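Local coordinates for protein nitrite oxidoreductase subunit A (Kuenenia stuttgartiensis, PDB 7B04) that forms the molybdenum-containing, NarG-like subunit of nitrite oxidoreductase, a molybdopterin oxidoreductase that also carries an iron-sulfur cluster, at residues 873-878 / 885-890. Numbering follows the deposited sequence.
Sequences YGIPEN and RTVRNI
Ile875 and Val887 meet through methyl groups in the buried part of this contact: their side chains cross at about a right angle, with Ile875 CD1 3.6 Å from Val887 CG2. Beside them the Tyr873 ring lies against backbone, its CD2 3.2 Å from Val887 O, while Asn889 ND2 sits at the ring edge, 3.6 Å from Tyr873 CE2. The ring and amide planes are 61° apart; Asn889 OD1 is hydrogen-bonded to Arg848, and Phe636 packs edge-to-face on Tyr873. All four residues are buried. Arg888 CG, anti to its backbone N, lies 4.0 Å from Ile875 O. The chain then bends at chi3 (-61°), the torsion that places NE, which donates a weak hydrogen bond to Pro876 O at 3.1 Å. Its N-H...O angle is only 133°. Glu877 CA lies over one guanidinium face, offset toward the rim. The looser side is at exposed Glu877, where CG meets Ile890 CD1 at 3.9 Å and OE2 forms a salt bridge with Lys892. Backbone hydrogen bonds join Ile890 to Ile861, on the strand preceding the loop. The arrangement is local packing of sequence-near elements in a molybdopterin oxidoreductase subunit: the irregular loop after strand 860-862 folds against the chain leaving short helix 882-887.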
loop_
_atom_site.group_PDB
_atom_site.type_symbol
_atom_site.label_atom_id
_atom_site.label_comp_id
_atom_site.label_asym_id
_atom_site.label_seq_id
_atom_site.Cartn_x
_atom_site.Cartn_y
_atom_site.Cartn_z
ATOM N N TYR B 873 0.341 11.896 44.315
ATOM C CA TYR B 873 0.006 10.604 44.974
ATOM C C TYR B 873 1.194 10.088 45.776
ATOM O O TYR B 873 1.285 8.903 45.984
ATOM C CB TYR B 873 -0.521 9.560 43.995
ATOM C CG TYR B 873 -1.727 9.996 43.215
ATOM C CD1 TYR B 873 -2.996 9.714 43.662
ATOM C CD2 TYR B 873 -1.599 10.706 42.043
ATOM C CE1 TYR B 873 -4.111 10.119 42.961
ATOM C CE2 TYR B 873 -2.703 11.124 41.333
ATOM C CZ TYR B 873 -3.962 10.825 41.793
ATOM O OH TYR B 873 -5.061 11.218 41.106
ATOM N N GLY B 874 2.056 10.980 46.241
ATOM C CA GLY B 874 3.231 10.576 47.021
ATOM C C GLY B 874 4.066 9.581 46.259
ATOM O O GLY B 874 4.518 8.622 46.869
ATOM N N ILE B 875 4.263 9.804 44.966
ATOM C CA ILE B 875 5.051 8.835 44.210
ATOM C C ILE B 875 6.396 9.477 43.888
ATOM O O ILE B 875 6.421 10.572 43.304
ATOM C CB ILE B 875 4.325 8.390 42.933
ATOM C CG1 ILE B 875 3.117 7.522 43.294
ATOM C CG2 ILE B 875 5.269 7.645 42.006
ATOM C CD1 ILE B 875 2.203 7.239 42.134
ATOM N N PRO B 876 7.515 8.856 44.249
ATOM C CA PRO B 876 8.814 9.497 44.039
ATOM C C PRO B 876 9.170 9.586 42.566
ATOM O O PRO B 876 8.634 8.872 41.715
ATOM C CB PRO B 876 9.785 8.576 44.784
ATOM C CG PRO B 876 9.132 7.236 44.723
ATOM C CD PRO B 876 7.649 7.500 44.810
ATOM N N GLU B 877 10.098 10.496 42.272
ATOM C CA GLU B 877 10.542 10.682 40.900
ATOM C C GLU B 877 11.450 9.548 40.441
ATOM O O GLU B 877 11.768 9.474 39.249
ATOM C CB GLU B 877 11.240 12.036 40.756
ATOM C CG GLU B 877 10.318 13.222 41.032
ATOM C CD GLU B 877 10.995 14.568 40.847
ATOM O OE1 GLU B 877 12.212 14.595 40.568
ATOM O OE2 GLU B 877 10.307 15.604 40.982
ATOM N N ASN B 878 11.871 8.670 41.355
ATOM C CA ASN B 878 12.630 7.479 40.998
ATOM C C ASN B 878 11.756 6.364 40.444
ATOM O O ASN B 878 12.301 5.382 39.929
ATOM C CB ASN B 878 13.378 6.920 42.214
ATOM C CG ASN B 878 14.134 7.978 42.983
ATOM O OD1 ASN B 878 14.524 9.007 42.433
ATOM N ND2 ASN B 878 14.353 7.725 44.268
ATOM N N ARG B 885 4.432 5.400 37.094
ATOM C CA ARG B 885 4.670 6.508 36.177
ATOM C C ARG B 885 3.373 6.989 35.545
ATOM O O ARG B 885 3.273 8.152 35.139
ATOM C CB ARG B 885 5.646 6.080 35.081
ATOM C CG ARG B 885 7.059 5.793 35.553
ATOM C CD ARG B 885 7.916 5.270 34.404
ATOM N NE ARG B 885 7.721 3.840 34.172
ATOM C CZ ARG B 885 7.908 3.239 33.001
ATOM N NH1 ARG B 885 8.290 3.944 31.945
ATOM N NH2 ARG B 885 7.711 1.932 32.884
ATOM N N THR B 886 2.378 6.105 35.449
ATOM C CA THR B 886 1.115 6.456 34.814
ATOM C C THR B 886 0.385 7.563 35.566
ATOM O O THR B 886 -0.290 8.394 34.946
ATOM C CB THR B 886 0.230 5.211 34.712
ATOM O OG1 THR B 886 0.914 4.194 33.970
ATOM C CG2 THR B 886 -1.076 5.539 34.024
ATOM N N VAL B 887 0.517 7.605 36.892
ATOM C CA VAL B 887 -0.290 8.486 37.722
ATOM C C VAL B 887 0.544 9.534 38.451
ATOM O O VAL B 887 0.007 10.279 39.272
ATOM C CB VAL B 887 -1.146 7.681 38.720
ATOM C CG1 VAL B 887 -2.177 6.845 37.979
ATOM C CG2 VAL B 887 -0.264 6.795 39.580
ATOM N N ARG B 888 1.844 9.619 38.174
ATOM C CA ARG B 888 2.674 10.640 38.815
ATOM C C ARG B 888 2.385 11.989 38.166
ATOM O O ARG B 888 2.911 12.305 37.097
ATOM C CB ARG B 888 4.156 10.293 38.716
ATOM C CG ARG B 888 5.014 11.166 39.623
ATOM C CD ARG B 888 6.483 11.205 39.225
ATOM N NE ARG B 888 7.132 9.900 39.266
ATOM C CZ ARG B 888 7.777 9.358 38.238
ATOM N NH1 ARG B 888 7.859 10.010 37.085
ATOM N NH2 ARG B 888 8.345 8.169 38.363
ATOM N N ASN B 889 1.539 12.790 38.817
ATOM C CA ASN B 889 1.164 14.114 38.321
ATOM C C ASN B 889 1.937 15.169 39.109
ATOM O O ASN B 889 1.448 15.747 40.079
ATOM C CB ASN B 889 -0.345 14.315 38.435
ATOM C CG ASN B 889 -1.128 13.341 37.580
ATOM O OD1 ASN B 889 -0.789 13.101 36.422
ATOM N ND2 ASN B 889 -2.182 12.767 38.150
ATOM N N ILE B 890 3.169 15.420 38.676
ATOM C CA ILE B 890 4.057 16.379 39.326
ATOM C C ILE B 890 4.227 17.589 38.418
ATOM O O ILE B 890 4.647 17.455 37.260
ATOM C CB ILE B 890 5.417 15.754 39.673
ATOM C CG1 ILE B 890 5.273 14.821 40.877
ATOM C CG2 ILE B 890 6.444 16.836 39.959
ATOM C CD1 ILE B 890 6.558 14.144 41.281
#